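PDB 3F08: SRPBCC family protein, which is of unknown function but probably binds a small hydrophobic ligand, as related lipid-transport and polyketide cyclase proteins do. Local coordinates for residues E15-L20 / I88-G93. The protein carries 5 engineered substitutions. Sequence-based numbering, arbitrary orientation.
Sequences EQVWQL and IQVKEG
Val90, near the end of strand 81-92, pushes its isopropyl group against Val17 and Trp18 of the short helix 14-21. This is where the helix following the first strand meets the curved antiparallel sheet of the Bet v 1-like (SRPBCC, or helix-grip) fold. The closest pair of CA atoms, Trp18 CA and Val90 CA, is 6.4 Å apart, and no hydrogen bond crosses the contact. What joins the two is apolar packing over a small interface of 176 Å², and Val90 supplies the largest share of it. Its two methyls divide the work. Of the two helix residues, CG1, anti to the backbone N (chi1 177°), meets Val17, lying 4.1 Å from both Val17 CB and Val17 CG1. CG2 sits between the two helix residues, touching a methyl of one and the ring of the other. Val17 points at the strand and meets it through CG1; the same side chain also packs on Val101 of the neighbouring strand 99-109 and on Phe136 of the long helix 114-137, which ties the short helix to both elements. The indole of Trp18 offers Val90 an edge rather than a face, while NE1, on the five-membered ring, donates a hydrogen bond to Asp65. Arg44 of the second subunit makes a cation-pi contact with the same indole, so this buried side chain links the sheet contact to the dimer interface. At the benzo edge of the indole, Trp18 CE3 rests 3.9 Å from Val90 CG2, which lies near the ring plane; Val17 CG1 approaches that methyl to 3.8 Å.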
# COMPACT_ATOMS: atom_id res chain seq x y z
N GLU B 15 -15.38 9.17 4.19
CA GLU B 15 -14.51 9.70 3.15
C GLU B 15 -13.49 10.70 3.69
O GLU B 15 -12.33 10.66 3.30
CB GLU B 15 -15.34 10.37 2.04
CG GLU B 15 -16.17 9.40 1.18
CD GLU B 15 -17.29 8.72 1.94
OE1 GLU B 15 -18.07 9.41 2.62
OE2 GLU B 15 -17.41 7.48 1.86
N GLN B 16 -13.92 11.60 4.58
CA GLN B 16 -13.00 12.59 5.15
C GLN B 16 -11.95 11.88 5.99
O GLN B 16 -10.76 12.13 5.84
CB GLN B 16 -13.73 13.56 6.08
CG GLN B 16 -14.88 14.35 5.48
CD GLN B 16 -15.58 15.17 6.56
OE1 GLN B 16 -15.02 16.13 7.09
NE2 GLN B 16 -16.82 14.80 6.88
N VAL B 17 -12.40 11.01 6.89
CA VAL B 17 -11.48 10.29 7.76
C VAL B 17 -10.47 9.43 7.01
O VAL B 17 -9.28 9.49 7.30
CB VAL B 17 -12.25 9.40 8.75
CG1 VAL B 17 -11.25 8.69 9.68
CG2 VAL B 17 -13.23 10.25 9.56
N TRP B 18 -10.94 8.63 6.06
CA TRP B 18 -10.03 7.79 5.30
C TRP B 18 -9.10 8.66 4.43
O TRP B 18 -7.95 8.31 4.21
CB TRP B 18 -10.79 6.79 4.43
CG TRP B 18 -9.87 5.90 3.63
CD1 TRP B 18 -9.70 5.90 2.27
CD2 TRP B 18 -8.97 4.91 4.15
NE1 TRP B 18 -8.74 4.97 1.91
CE2 TRP B 18 -8.28 4.35 3.04
CE3 TRP B 18 -8.67 4.44 5.43
CZ2 TRP B 18 -7.31 3.34 3.19
CZ3 TRP B 18 -7.70 3.43 5.58
CH2 TRP B 18 -7.03 2.90 4.46
N GLN B 19 -9.61 9.79 3.96
CA GLN B 19 -8.79 10.69 3.15
C GLN B 19 -7.61 11.14 4.01
O GLN B 19 -6.47 11.17 3.57
CB GLN B 19 -9.57 11.93 2.73
CG GLN B 19 -9.61 12.20 1.22
CD GLN B 19 -8.24 12.14 0.55
OE1 GLN B 19 -7.37 12.98 0.79
NE2 GLN B 19 -8.05 11.14 -0.29
N LEU B 20 -7.92 11.48 5.26
CA LEU B 20 -6.93 11.95 6.23
C LEU B 20 -5.95 10.87 6.69
O LEU B 20 -4.74 11.06 6.63
CB LEU B 20 -7.66 12.51 7.46
CG LEU B 20 -7.08 13.64 8.32
CD1 LEU B 20 -7.12 13.25 9.78
CD2 LEU B 20 -5.66 13.96 7.90
N ILE B 88 -5.77 -0.60 11.21
CA ILE B 88 -6.61 0.53 11.53
C ILE B 88 -7.64 0.55 10.40
O ILE B 88 -7.28 0.44 9.23
CB ILE B 88 -5.80 1.85 11.58
CG1 ILE B 88 -6.73 3.03 11.87
CG2 ILE B 88 -5.04 2.05 10.29
CD1 ILE B 88 -5.99 4.28 12.33
N GLN B 89 -8.91 0.67 10.76
CA GLN B 89 -9.96 0.66 9.75
C GLN B 89 -11.02 1.71 10.01
O GLN B 89 -11.36 2.00 11.16
CB GLN B 89 -10.61 -0.73 9.69
CG GLN B 89 -11.75 -0.82 8.68
CD GLN B 89 -12.24 -2.24 8.48
OE1 GLN B 89 -12.34 -3.02 9.44
NE2 GLN B 89 -12.55 -2.60 7.24
N VAL B 90 -11.54 2.27 8.93
CA VAL B 90 -12.58 3.29 9.02
C VAL B 90 -13.89 2.65 8.60
O VAL B 90 -14.14 2.46 7.41
CB VAL B 90 -12.26 4.48 8.09
CG1 VAL B 90 -13.39 5.49 8.15
CG2 VAL B 90 -10.94 5.12 8.51
N LYS B 91 -14.73 2.31 9.57
CA LYS B 91 -16.02 1.70 9.30
C LYS B 91 -17.12 2.75 9.24
O LYS B 91 -16.93 3.89 9.66
CB LYS B 91 -16.35 0.67 10.37
CG LYS B 91 -15.34 -0.46 10.46
CD LYS B 91 -15.75 -1.52 11.47
CE LYS B 91 -14.86 -2.75 11.35
NZ LYS B 91 -15.25 -3.85 12.29
N GLU B 92 -18.27 2.36 8.71
CA GLU B 92 -19.40 3.26 8.60
C GLU B 92 -19.80 3.80 9.97
O GLU B 92 -19.88 3.05 10.94
CB GLU B 92 -20.59 2.52 7.99
CG GLU B 92 -20.47 2.19 6.51
CD GLU B 92 -19.33 1.23 6.19
OE1 GLU B 92 -18.94 0.42 7.06
OE2 GLU B 92 -18.83 1.28 5.03
N GLY B 93 -20.05 5.11 10.04
CA GLY B 93 -20.46 5.71 11.29
C GLY B 93 -21.97 5.57 11.42
O GLY B 93 -22.60 4.95 10.56